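Local structure of lantibiotic dehydratase (Microbispora corallina, 5EHK) at residues Q255-R260 / D266-L271; D331-A336 / I353-R358; V423-L428 / L620-L625; N722-V727 / A765-G770; A932-L937 / N1083-G1088. The protein probably dehydrates serine and threonine residues of the precursor peptide of the lantibiotic NAI-107, using glutamyl-tRNA to activate their hydroxyls. All coordinates share one frame; numbering follows the deposited sequence.

Contacts 1 and 5 are buried; contacts 2, 3 and 4 are only partly so. Contacts 1, 2 and 5 join helices, contact 3 spans strands of one sheet, and contact 4 ties the start of a strand to a loop. No two of them hold the same elements. Contacts 1 and 3 rest on aliphatic groups alone. Contact 5 is also aliphatic where its segments meet, but an arginine reaches from it to an acid. Contact 2 has two arginines sharing one glutamate, and contact 4 has a salt bridge with a bridging water. Contact 5 lies in the C-terminal dehydratase region, unlike contacts 1 to 3, its centre about 80 Å from that of contact 2.

Contact 1. Residues Q255-R260 / D266-L271; sequences QSVAQR and DRVTGL
Val268 points its isopropyl group at helix 250-260 and meets two neighbouring residues there, Val257 and Ala258. Its two methyls share the work. CG1 stands anti to the backbone N of Val268 (chi1 165°) and lies 4.0 Å from CB of Val257. CG2, the other branch, faces Ala258 and lies 4.0 Å from its CA. The methyl CB of Ala258 is a little further off, 4.2 Å from CG2 of Val268. The side chains of Val257 and Val268 cross at a slant, and CG1 of Val268 is also 4.1 Å from CG1 of Val257. Ala258 and Val268 also bring the backbones closest, with 6.3 Å between their CA atoms.

The segments belong to two helices, 250-260 and 267-278, joined by a short link. Helix 235-243 packs beside them: Val257 and Leu271 both touch Val236 and Ile240. Ala254, one turn before Ala258, also touches Val268. Three helices beside short strands are consistent with the winged-helix peptide-recognition element found in this family. No hydrogen bond joins the two segments. The contact therefore depends on the shape of small aliphatic groups and on their exclusion from water.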
# COMPACT_ATOMS: atom_id res chain seq x y z
N GLN A 255 -49.56 24.10 12.19
CA GLN A 255 -50.72 24.18 13.07
C GLN A 255 -50.82 22.98 14.02
O GLN A 255 -51.13 23.15 15.20
CB GLN A 255 -52.02 24.33 12.27
CG GLN A 255 -52.59 25.76 12.25
CD GLN A 255 -53.40 26.05 11.00
OE1 GLN A 255 -53.85 25.13 10.30
NE2 GLN A 255 -53.58 27.33 10.69
N SER A 256 -50.54 21.79 13.51
CA SER A 256 -50.57 20.61 14.35
C SER A 256 -49.53 20.67 15.47
O SER A 256 -49.84 20.38 16.63
CB SER A 256 -50.41 19.36 13.51
OG SER A 256 -51.55 19.22 12.69
N VAL A 257 -48.31 21.08 15.12
CA VAL A 257 -47.22 21.21 16.09
C VAL A 257 -47.54 22.24 17.17
O VAL A 257 -47.20 22.08 18.34
CB VAL A 257 -45.85 21.53 15.41
CG1 VAL A 257 -44.75 21.74 16.45
CG2 VAL A 257 -45.45 20.41 14.45
N ALA A 258 -48.20 23.32 16.76
CA ALA A 258 -48.64 24.34 17.70
C ALA A 258 -49.64 23.79 18.72
O ALA A 258 -49.60 24.17 19.89
CB ALA A 258 -49.26 25.50 16.94
N GLN A 259 -50.55 22.94 18.25
CA GLN A 259 -51.52 22.31 19.14
C GLN A 259 -50.85 21.40 20.15
O GLN A 259 -50.83 21.70 21.35
CB GLN A 259 -52.56 21.52 18.33
CG GLN A 259 -53.57 22.39 17.61
CD GLN A 259 -54.65 21.57 16.94
OE1 GLN A 259 -54.44 20.39 16.64
NE2 GLN A 259 -55.81 22.17 16.70
N ARG A 260 -50.30 20.29 19.65
CA ARG A 260 -49.59 19.28 20.43
C ARG A 260 -48.69 19.87 21.52
O ARG A 260 -48.66 19.38 22.65
CB ARG A 260 -48.78 18.36 19.50
CG ARG A 260 -47.58 17.66 20.16
CD ARG A 260 -47.96 16.31 20.77
NE ARG A 260 -46.85 15.71 21.52
CZ ARG A 260 -46.49 16.11 22.74
NH1 ARG A 260 -47.15 17.08 23.35
NH2 ARG A 260 -45.48 15.53 23.37
N ASP A 266 -47.60 30.59 14.95
CA ASP A 266 -46.75 31.37 14.06
C ASP A 266 -45.31 31.30 14.53
O ASP A 266 -44.38 31.33 13.71
CB ASP A 266 -47.19 32.84 13.96
CG ASP A 266 -46.27 33.68 13.04
OD1 ASP A 266 -45.48 34.51 13.56
OD2 ASP A 266 -46.34 33.51 11.80
N ARG A 267 -45.12 31.22 15.84
CA ARG A 267 -43.79 31.04 16.41
C ARG A 267 -43.23 29.72 15.90
O ARG A 267 -42.02 29.58 15.70
CB ARG A 267 -43.84 31.01 17.94
CG ARG A 267 -42.46 30.97 18.59
CD ARG A 267 -42.54 30.74 20.09
NE ARG A 267 -43.24 31.81 20.79
CZ ARG A 267 -43.64 31.72 22.06
NH1 ARG A 267 -43.42 30.61 22.76
NH2 ARG A 267 -44.27 32.74 22.63
N VAL A 268 -44.14 28.77 15.66
CA VAL A 268 -43.80 27.48 15.08
C VAL A 268 -43.42 27.61 13.61
O VAL A 268 -42.48 26.97 13.15
CB VAL A 268 -44.99 26.50 15.23
CG1 VAL A 268 -44.83 25.27 14.33
CG2 VAL A 268 -45.14 26.09 16.69
N THR A 269 -44.18 28.42 12.88
CA THR A 269 -43.87 28.67 11.47
C THR A 269 -42.49 29.32 11.29
O THR A 269 -41.80 29.05 10.30
CB THR A 269 -44.99 29.48 10.77
OG1 THR A 269 -46.13 28.63 10.56
CG2 THR A 269 -44.54 30.01 9.42
N GLY A 270 -42.08 30.13 12.26
CA GLY A 270 -40.74 30.69 12.22
C GLY A 270 -39.68 29.63 12.50
O GLY A 270 -38.50 29.77 12.12
N LEU A 271 -40.10 28.55 13.16
CA LEU A 271 -39.23 27.40 13.39
C LEU A 271 -39.06 26.61 12.09
O LEU A 271 -37.94 26.29 11.70
CB LEU A 271 -39.80 26.51 14.50
CG LEU A 271 -38.80 25.49 15.04
CD1 LEU A 271 -37.40 26.11 15.09
CD2 LEU A 271 -39.23 24.98 16.40

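Contact 2. Residues D331-A336 / I353-R358; sequences DARCHA and IQSTRR
An antiparallel helical hairpin brings Arg333 against Ser355. Helix 318-339 supplies the first and helix 346-359 the second. The axes of the two segments approach to 10.1 Å, with 165° between their directions. At this spacing a long side chain bridges the gap.

Arg333 does so. Its CG stands beside the backbone N (chi1 -60°), and the chain is extended from CG to NE. This carries it alongside the side chain of Ser355. Arg333 NE lies 3.7 Å from CB of Ser355, and Arg333 CD lies 3.8 Å from the same CB. The meeting is van der Waals in kind; no hydrogen bond crosses between the two segments.

The guanidinium of Arg333 ends near that of Arg358, whose chain is bent in its outer part. Their NH2 atoms are 4.1 Å apart, and the two planes stand nearly square, at 88°. Glu329, outside both segments and one turn before Arg333, is an acid common to the two arginines. Its OE2 forms salt bridges with Arg333 NH2 and Arg358 NH1, which probably offsets the like charges. It also ties the helices together beside Ser355. Next to Ser355, Thr356 O accepts a hydrogen bond from Trp176 NE1. On the first helix, the imidazole of His335 turns back along its own backbone, and its ND1 donates to Asp331 O at 3.1 Å.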
# COMPACT_ATOMS: atom_id res chain seq x y z
N ASP A 331 -38.52 34.44 -17.35
CA ASP A 331 -39.12 33.34 -18.06
C ASP A 331 -39.56 33.82 -19.44
O ASP A 331 -39.21 33.23 -20.47
CB ASP A 331 -40.31 32.79 -17.28
CG ASP A 331 -40.87 31.53 -17.90
OD1 ASP A 331 -40.10 30.54 -18.01
OD2 ASP A 331 -42.06 31.53 -18.28
N ALA A 332 -40.31 34.92 -19.46
CA ALA A 332 -40.86 35.46 -20.70
C ALA A 332 -39.76 35.82 -21.71
O ALA A 332 -39.86 35.52 -22.90
CB ALA A 332 -41.74 36.66 -20.41
N ARG A 333 -38.69 36.45 -21.23
CA ARG A 333 -37.59 36.77 -22.12
C ARG A 333 -36.77 35.56 -22.57
O ARG A 333 -35.99 35.64 -23.52
CB ARG A 333 -36.68 37.85 -21.54
CG ARG A 333 -37.37 39.16 -21.27
CD ARG A 333 -36.35 40.14 -20.73
NE ARG A 333 -36.94 41.37 -20.23
CZ ARG A 333 -37.20 42.43 -20.99
NH1 ARG A 333 -36.94 42.38 -22.29
NH2 ARG A 333 -37.72 43.52 -20.45
N CYS A 334 -36.95 34.43 -21.88
CA CYS A 334 -36.25 33.21 -22.25
C CYS A 334 -36.87 32.58 -23.49
O CYS A 334 -36.17 32.15 -24.40
CB CYS A 334 -36.25 32.19 -21.11
SG CYS A 334 -34.88 32.36 -19.97
N HIS A 335 -38.20 32.54 -23.52
CA HIS A 335 -38.89 32.00 -24.68
C HIS A 335 -38.70 32.93 -25.85
O HIS A 335 -38.52 32.49 -26.99
CB HIS A 335 -40.37 31.80 -24.37
CG HIS A 335 -40.63 30.70 -23.39
ND1 HIS A 335 -40.48 30.87 -22.03
CD2 HIS A 335 -41.00 29.41 -23.58
CE1 HIS A 335 -40.76 29.73 -21.42
NE2 HIS A 335 -41.08 28.83 -22.34
N ALA A 336 -38.71 34.23 -25.56
CA ALA A 336 -38.51 35.26 -26.55
C ALA A 336 -37.21 35.03 -27.28
O ALA A 336 -37.17 34.96 -28.52
CB ALA A 336 -38.49 36.61 -25.88
N ILE A 353 -30.38 39.27 -19.92
CA ILE A 353 -29.35 39.43 -18.90
C ILE A 353 -29.71 40.44 -17.81
O ILE A 353 -29.75 40.09 -16.64
CB ILE A 353 -27.98 39.82 -19.50
CG1 ILE A 353 -27.43 38.69 -20.36
CG2 ILE A 353 -26.98 40.16 -18.39
CD1 ILE A 353 -27.14 37.46 -19.58
N GLN A 354 -29.97 41.69 -18.18
CA GLN A 354 -30.20 42.71 -17.15
C GLN A 354 -31.51 42.41 -16.40
O GLN A 354 -31.67 42.80 -15.24
CB GLN A 354 -30.15 44.15 -17.71
CG GLN A 354 -31.51 44.79 -18.03
CD GLN A 354 -32.25 44.08 -19.16
OE1 GLN A 354 -31.67 43.27 -19.88
NE2 GLN A 354 -33.55 44.37 -19.30
N SER A 355 -32.44 41.72 -17.06
CA SER A 355 -33.68 41.29 -16.42
C SER A 355 -33.37 40.38 -15.22
O SER A 355 -33.85 40.62 -14.10
CB SER A 355 -34.59 40.58 -17.43
OG SER A 355 -35.83 40.21 -16.85
N THR A 356 -32.58 39.35 -15.46
CA THR A 356 -32.06 38.49 -14.41
C THR A 356 -31.24 39.28 -13.39
O THR A 356 -31.21 38.92 -12.22
CB THR A 356 -31.19 37.34 -14.98
OG1 THR A 356 -29.94 37.86 -15.47
CG2 THR A 356 -31.92 36.59 -16.09
N ARG A 357 -30.56 40.32 -13.84
CA ARG A 357 -29.74 41.16 -12.96
C ARG A 357 -30.60 41.97 -11.99
O ARG A 357 -30.14 42.38 -10.93
CB ARG A 357 -28.84 42.11 -13.77
CG ARG A 357 -27.73 41.42 -14.53
CD ARG A 357 -26.77 42.42 -15.15
NE ARG A 357 -26.10 43.23 -14.14
CZ ARG A 357 -25.02 42.86 -13.46
NH1 ARG A 357 -24.46 41.67 -13.68
NH2 ARG A 357 -24.49 43.66 -12.55
N ARG A 358 -31.85 42.22 -12.39
CA ARG A 358 -32.79 42.92 -11.53
C ARG A 358 -33.11 42.05 -10.33
O ARG A 358 -33.05 42.49 -9.18
CB ARG A 358 -34.06 43.31 -12.30
CG ARG A 358 -34.13 44.81 -12.62
CD ARG A 358 -35.28 45.12 -13.57
NE ARG A 358 -34.97 44.79 -14.95
CZ ARG A 358 -35.85 44.29 -15.81
NH1 ARG A 358 -37.10 44.05 -15.42
NH2 ARG A 358 -35.49 44.01 -17.06

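Contact 3. Residues V423-L428 / L620-L625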
# COMPACT_ATOMS: atom_id res chain seq x y z
N VAL A 423 -28.21 -3.86 6.43
CA VAL A 423 -28.00 -2.74 7.32
C VAL A 423 -28.66 -1.55 6.67
O VAL A 423 -28.43 -1.29 5.50
CB VAL A 423 -26.50 -2.48 7.51
CG1 VAL A 423 -26.27 -1.30 8.43
CG2 VAL A 423 -25.81 -3.72 8.07
N PRO A 424 -29.51 -0.84 7.39
CA PRO A 424 -30.16 0.30 6.72
C PRO A 424 -29.11 1.17 6.06
O PRO A 424 -28.18 1.52 6.77
CB PRO A 424 -30.82 1.06 7.87
CG PRO A 424 -31.07 0.00 8.93
CD PRO A 424 -29.88 -0.94 8.82
N LEU A 425 -29.17 1.38 4.75
CA LEU A 425 -28.27 2.34 4.11
C LEU A 425 -28.46 3.62 4.88
O LEU A 425 -29.61 4.05 5.00
CB LEU A 425 -28.69 2.60 2.65
CG LEU A 425 -27.75 3.57 1.94
CD1 LEU A 425 -27.51 3.12 0.55
CD2 LEU A 425 -28.31 4.96 1.93
N LEU A 426 -27.38 4.24 5.33
CA LEU A 426 -27.40 5.46 6.19
C LEU A 426 -26.80 5.13 7.52
O LEU A 426 -25.93 5.85 8.01
CB LEU A 426 -28.78 6.10 6.39
CG LEU A 426 -28.99 7.57 5.98
CD1 LEU A 426 -28.46 7.88 4.56
CD2 LEU A 426 -30.47 7.95 6.07
N GLU A 427 -27.23 4.02 8.11
CA GLU A 427 -26.52 3.50 9.26
C GLU A 427 -25.17 2.94 8.80
O GLU A 427 -24.13 3.19 9.42
CB GLU A 427 -27.32 2.43 9.94
CG GLU A 427 -26.57 1.75 11.08
CD GLU A 427 -27.34 0.55 11.58
OE1 GLU A 427 -28.57 0.70 11.74
OE2 GLU A 427 -26.72 -0.52 11.80
N LEU A 428 -25.19 2.19 7.70
CA LEU A 428 -23.97 1.70 7.09
C LEU A 428 -23.03 2.86 6.78
O LEU A 428 -21.85 2.77 7.03
CB LEU A 428 -24.28 0.97 5.79
CG LEU A 428 -23.07 0.30 5.14
CD1 LEU A 428 -22.55 -0.82 6.02
CD2 LEU A 428 -23.38 -0.18 3.75
N LEU A 620 -22.06 -6.58 -3.04
CA LEU A 620 -22.97 -5.91 -2.13
C LEU A 620 -24.27 -5.84 -2.86
O LEU A 620 -24.30 -5.95 -4.07
CB LEU A 620 -22.48 -4.50 -1.87
CG LEU A 620 -21.29 -4.39 -0.93
CD1 LEU A 620 -20.75 -2.96 -0.94
CD2 LEU A 620 -21.75 -4.81 0.45
N CYS A 621 -25.37 -5.63 -2.15
CA CYS A 621 -26.64 -5.39 -2.85
C CYS A 621 -27.67 -4.59 -2.10
O CYS A 621 -27.85 -4.76 -0.90
CB CYS A 621 -27.27 -6.69 -3.30
SG CYS A 621 -27.29 -7.85 -2.00
N LEU A 622 -28.34 -3.72 -2.84
CA LEU A 622 -29.37 -2.83 -2.31
C LEU A 622 -30.69 -3.58 -2.13
O LEU A 622 -31.10 -4.32 -3.01
CB LEU A 622 -29.57 -1.68 -3.28
CG LEU A 622 -30.40 -0.54 -2.74
CD1 LEU A 622 -29.72 0.00 -1.49
CD2 LEU A 622 -30.42 0.46 -3.83
N VAL A 623 -31.34 -3.40 -0.99
CA VAL A 623 -32.56 -4.13 -0.69
C VAL A 623 -33.63 -3.18 -0.21
O VAL A 623 -33.37 -2.35 0.65
CB VAL A 623 -32.33 -5.21 0.39
CG1 VAL A 623 -33.62 -5.88 0.77
CG2 VAL A 623 -31.39 -6.24 -0.14
N HIS A 624 -34.84 -3.29 -0.77
CA HIS A 624 -35.97 -2.54 -0.23
C HIS A 624 -36.48 -3.35 0.93
O HIS A 624 -37.09 -4.41 0.74
CB HIS A 624 -37.05 -2.28 -1.27
CG HIS A 624 -38.23 -1.52 -0.74
ND1 HIS A 624 -39.46 -2.10 -0.52
CD2 HIS A 624 -38.37 -0.21 -0.41
CE1 HIS A 624 -40.30 -1.19 -0.07
NE2 HIS A 624 -39.67 -0.03 0.02
N LEU A 625 -36.17 -2.86 2.12
CA LEU A 625 -36.45 -3.59 3.37
C LEU A 625 -37.92 -3.99 3.57
O LEU A 625 -38.19 -5.14 3.91
CB LEU A 625 -35.91 -2.81 4.58
CG LEU A 625 -34.39 -2.76 4.63
CD1 LEU A 625 -33.86 -1.82 5.69
CD2 LEU A 625 -33.88 -4.17 4.83
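Pro424 and Leu625 meet with no flat group between them, for neither pair of this contact includes an aromatic ring or a planar polar group. The ring that is present, the pyrrolidine of Pro424, is puckered. CD1 of Leu625 lies over one face of this ring, offset from its centre, 4.4 Å from CA and 4.6 Å from CG of Pro424. The flat imidazole of His624 is engaged outside the contact, with NE2 bonded to Glu610 and ND1 to Thr627.

Both segments belong to a mixed sheet of seven strands. Strand 611-615 lies between strands 423-424 and 620-624 and runs antiparallel to both. Val423 and Leu425 bond to it through their backbones from one side, and Cys621 from the other. The two segments are thus next-but-one neighbours. No backbone bond joins them; leucine side chains close the distance, one onto CA and the ring of Pro424.

The second pair is Leu425 with Leu622. Each has CG anti to its own backbone N, at chi1 -179° in Leu425 and -169° in Leu622. The CB of Leu425 is directed at the other segment. Leu622 starts off to one side, and its branch tip closes the gap. Helix 647-656 packs on this face of the sheet, where Leu651 touches Leu425 and Leu652 touches Leu622. Leu608 also borders Leu425. The pair itself touches methyl to methyl, with CD1 of Leu425 4.3 Å from CD1 of Leu622.

Contact 4. Residues N722-V727 / A765-G770; sequences NVPRRV and AGDEEG
Arg726 and Asp767 face each other with CA atoms 8.3 Å apart, the first at the start of a strand and the second opening a type I turn that Gly770 N closes on Asp767 O. Gly766, just before the turn, has a positive phi of 100°.

The two charged groups meet at a slant. Arg726 NH2 lies 3.4 Å from OD1 of Asp767, and the planes of guanidinium and carboxylate are 74° apart. OD1 sits well out of the guanidinium plane, so no N-H points at it. The salt bridge is one of charge alone. A water makes the more directed link. It accepts from Arg726 N at 2.8 Å and from Arg726 NE at 2.7 Å. It donates to OD2 of Asp767 at 3.2 Å.

The strand concerned, 726-730, pairs antiparallel with strands 735-739 and 760-763. The loop after strand 760-763 carries Asp767 back to the start of the strand. Arg475 also spans the two segments, with a salt bridge to Glu768 and a hydrogen bond to Asn722 O.

Asp767 has its CG anti to the backbone N (chi1 -163°), which directs the carboxylate across to the strand. There its OD2 also touches the proline ring, 3.8 Å from CB of Pro724. Leu772 packs against both Arg726 and Asp767. On one face of the Arg726 guanidinium, NH2 of Arg725 stands 3.3 Å above the plane, offset toward the rim. Arg725 is itself paired with Asp739 through NH1.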
# COMPACT_ATOMS: atom_id res chain seq x y z
N ASN A 722 6.97 12.00 -36.92
CA ASN A 722 6.04 11.95 -38.03
C ASN A 722 4.63 12.42 -37.64
O ASN A 722 3.62 11.79 -37.94
CB ASN A 722 5.98 10.54 -38.64
CG ASN A 722 5.30 10.51 -40.00
OD1 ASN A 722 5.29 11.50 -40.76
ND2 ASN A 722 4.67 9.38 -40.31
N VAL A 723 4.59 13.58 -36.99
CA VAL A 723 3.34 14.19 -36.58
C VAL A 723 2.72 14.88 -37.78
O VAL A 723 3.37 15.69 -38.45
CB VAL A 723 3.58 15.23 -35.45
CG1 VAL A 723 2.30 15.94 -35.04
CG2 VAL A 723 4.25 14.57 -34.28
N PRO A 724 1.45 14.57 -38.05
CA PRO A 724 0.68 15.22 -39.12
C PRO A 724 0.58 16.73 -38.95
O PRO A 724 0.91 17.29 -37.90
CB PRO A 724 -0.70 14.55 -39.01
CG PRO A 724 -0.71 13.87 -37.68
CD PRO A 724 0.70 13.48 -37.43
N ARG A 725 0.13 17.40 -40.00
CA ARG A 725 0.02 18.85 -39.96
C ARG A 725 -1.17 19.22 -39.07
O ARG A 725 -1.13 20.21 -38.33
CB ARG A 725 -0.12 19.38 -41.39
CG ARG A 725 -0.21 20.88 -41.55
CD ARG A 725 -0.35 21.22 -43.02
NE ARG A 725 -1.59 20.66 -43.57
CZ ARG A 725 -2.76 21.30 -43.56
NH1 ARG A 725 -2.85 22.51 -43.06
NH2 ARG A 725 -3.85 20.73 -44.07
N ARG A 726 -2.22 18.40 -39.12
CA ARG A 726 -3.38 18.61 -38.25
C ARG A 726 -3.40 17.62 -37.08
O ARG A 726 -3.22 16.40 -37.26
CB ARG A 726 -4.70 18.55 -39.03
CG ARG A 726 -5.00 19.80 -39.86
CD ARG A 726 -6.00 19.49 -40.97
NE ARG A 726 -5.43 18.56 -41.94
CZ ARG A 726 -6.08 18.06 -42.98
NH1 ARG A 726 -7.35 18.38 -43.20
NH2 ARG A 726 -5.46 17.22 -43.80
N VAL A 727 -3.62 18.17 -35.90
CA VAL A 727 -3.67 17.37 -34.69
C VAL A 727 -4.84 17.81 -33.83
O VAL A 727 -5.31 18.94 -33.94
CB VAL A 727 -2.36 17.44 -33.87
CG1 VAL A 727 -1.21 16.79 -34.65
CG2 VAL A 727 -2.03 18.86 -33.53
N ALA A 765 -9.55 11.97 -36.77
CA ALA A 765 -10.26 10.83 -37.33
C ALA A 765 -10.40 11.00 -38.83
O ALA A 765 -10.96 12.00 -39.30
CB ALA A 765 -11.64 10.72 -36.67
N GLY A 766 -9.88 10.04 -39.59
CA GLY A 766 -10.03 10.07 -41.03
C GLY A 766 -8.81 10.58 -41.77
O GLY A 766 -8.66 10.36 -42.97
N ASP A 767 -7.95 11.31 -41.07
CA ASP A 767 -6.76 11.87 -41.69
C ASP A 767 -5.82 10.79 -42.20
O ASP A 767 -5.26 10.92 -43.29
CB ASP A 767 -6.03 12.78 -40.69
CG ASP A 767 -5.03 13.70 -41.36
OD1 ASP A 767 -5.24 14.08 -42.53
OD2 ASP A 767 -4.03 14.06 -40.71
N GLU A 768 -5.66 9.71 -41.43
CA GLU A 768 -4.71 8.64 -41.77
C GLU A 768 -5.07 7.92 -43.06
O GLU A 768 -4.20 7.37 -43.74
CB GLU A 768 -4.58 7.65 -40.61
CG GLU A 768 -3.67 6.47 -40.87
CD GLU A 768 -2.20 6.86 -40.99
OE1 GLU A 768 -1.88 8.05 -40.83
OE2 GLU A 768 -1.36 5.96 -41.24
N GLU A 769 -6.36 7.93 -43.40
CA GLU A 769 -6.85 7.30 -44.61
C GLU A 769 -7.03 8.32 -45.74
O GLU A 769 -7.54 7.99 -46.81
CB GLU A 769 -8.17 6.57 -44.36
CG GLU A 769 -8.12 5.48 -43.30
CD GLU A 769 -7.15 4.35 -43.63
OE1 GLU A 769 -6.95 4.04 -44.84
OE2 GLU A 769 -6.62 3.73 -42.69
N GLY A 770 -6.63 9.55 -45.50
CA GLY A 770 -6.76 10.58 -46.51
C GLY A 770 -8.11 11.28 -46.54
O GLY A 770 -8.26 12.31 -47.19
O HOH W 1 -3.22 17.07 -41.40

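Contact 5. Residues A932-L937 / N1083-G1088; sequences AAAISL and NRLIGG
Ala934 and Leu1085 form the centre of an apolar contact between helix 920-942 and the last turn of helix 1068-1085. The helices come close here, with 5.7 Å between the CA atoms of Ala934 and Leu1085. The small alanine permits this. CD1 of Leu1085 lies over it, 3.6 Å from CB of Ala934. The other methyl of Leu1085, CD2, reaches CD1 of Leu937 at 3.9 Å. The side chains of Leu937 and Leu1085 cross at about a right angle. Leu937 has its CG beside the backbone N (chi1 -67°), which brings its CD1 up to the CD2 branch of Leu1085. Leu1085 therefore bridges Ala934 and Leu937, one turn apart on the same helix face. The aliphatic base of Arg1084 adds to the apolar group: its CB lies 4.0 Å from CB of Ala934. Thr954 and Ser957 of helix 950-965 border Leu1085 as well, and Ala1042 borders Leu937.

The polar interactions lie beyond the two segments. Arg1084 is bent along its chain, and its NE forms a salt bridge with Asp930, about one turn before Ala934 on helix 920-942. Arg1084 NH1 bonds to Phe856 O on strand 853-861. Asn1083 and the backbone of Arg1084 also bond to Arg858 of that strand.

Both segments belong to the C-terminal dehydratase region, which in relatives such as NisB is the glutamate-elimination domain. No hydrogen bond joins the two segments directly. Aliphatic fit holds the helices close, while the charge of the buried arginine is met by an acid on the partner helix.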
# COMPACT_ATOMS: atom_id res chain seq x y z
N ALA A 932 -9.29 -24.54 28.04
CA ALA A 932 -8.51 -25.27 29.03
C ALA A 932 -7.74 -26.43 28.37
O ALA A 932 -6.55 -26.62 28.63
CB ALA A 932 -9.40 -25.77 30.16
N ALA A 933 -8.44 -27.16 27.49
CA ALA A 933 -7.88 -28.23 26.68
C ALA A 933 -6.65 -27.76 25.90
O ALA A 933 -5.62 -28.42 25.92
CB ALA A 933 -8.94 -28.78 25.73
N ALA A 934 -6.77 -26.63 25.22
CA ALA A 934 -5.66 -26.10 24.42
C ALA A 934 -4.43 -25.83 25.28
O ALA A 934 -3.30 -26.17 24.92
CB ALA A 934 -6.09 -24.85 23.64
N ILE A 935 -4.63 -25.20 26.42
CA ILE A 935 -3.55 -24.99 27.36
C ILE A 935 -2.91 -26.32 27.80
O ILE A 935 -1.68 -26.44 27.84
CB ILE A 935 -4.02 -24.19 28.58
CG1 ILE A 935 -4.41 -22.79 28.14
CG2 ILE A 935 -2.97 -24.16 29.65
CD1 ILE A 935 -4.80 -21.92 29.28
N SER A 936 -3.74 -27.31 28.10
CA SER A 936 -3.28 -28.65 28.47
C SER A 936 -2.40 -29.28 27.40
O SER A 936 -1.31 -29.79 27.69
CB SER A 936 -4.47 -29.59 28.67
OG SER A 936 -4.87 -29.62 30.01
N LEU A 937 -2.88 -29.20 26.15
CA LEU A 937 -2.21 -29.76 25.00
C LEU A 937 -0.88 -29.04 24.72
O LEU A 937 0.16 -29.67 24.47
CB LEU A 937 -3.13 -29.70 23.79
CG LEU A 937 -4.37 -30.59 23.85
CD1 LEU A 937 -5.21 -30.45 22.59
CD2 LEU A 937 -4.00 -32.06 24.05
N ASN A 1083 -8.12 -21.99 16.14
CA ASN A 1083 -7.64 -20.70 16.58
C ASN A 1083 -6.93 -20.88 17.91
O ASN A 1083 -5.79 -20.48 18.04
CB ASN A 1083 -8.77 -19.67 16.71
CG ASN A 1083 -8.25 -18.29 17.14
OD1 ASN A 1083 -8.32 -17.92 18.32
ND2 ASN A 1083 -7.72 -17.53 16.20
N ARG A 1084 -7.53 -21.55 18.88
CA ARG A 1084 -6.88 -21.61 20.17
C ARG A 1084 -5.57 -22.36 20.13
O ARG A 1084 -4.66 -22.06 20.89
CB ARG A 1084 -7.80 -22.22 21.21
CG ARG A 1084 -8.74 -21.23 21.82
CD ARG A 1084 -9.60 -21.90 22.84
NE ARG A 1084 -10.89 -22.28 22.28
CZ ARG A 1084 -11.91 -21.43 22.15
NH1 ARG A 1084 -11.77 -20.16 22.52
NH2 ARG A 1084 -13.05 -21.86 21.64
N LEU A 1085 -5.48 -23.35 19.25
CA LEU A 1085 -4.34 -24.25 19.23
C LEU A 1085 -3.29 -23.77 18.21
O LEU A 1085 -2.11 -23.64 18.54
CB LEU A 1085 -4.82 -25.67 18.93
CG LEU A 1085 -4.63 -26.89 19.84
CD1 LEU A 1085 -4.08 -26.59 21.21
CD2 LEU A 1085 -5.94 -27.63 19.95
N ILE A 1086 -3.70 -23.43 16.98
CA ILE A 1086 -2.71 -23.02 15.98
C ILE A 1086 -3.19 -21.77 15.29
O ILE A 1086 -3.86 -20.92 15.90
CB ILE A 1086 -2.47 -24.12 14.92
CG1 ILE A 1086 -3.80 -24.54 14.28
CG2 ILE A 1086 -1.79 -25.35 15.54
CD1 ILE A 1086 -3.65 -25.49 13.15
N GLY A 1087 -2.84 -21.59 14.03
CA GLY A 1087 -3.48 -20.49 13.34
C GLY A 1087 -3.11 -19.09 13.79
O GLY A 1087 -2.50 -18.87 14.84
N GLY A 1088 -3.55 -18.14 12.99
CA GLY A 1088 -2.72 -17.01 12.67
C GLY A 1088 -2.19 -17.45 11.31
O GLY A 1088 -1.19 -16.92 10.81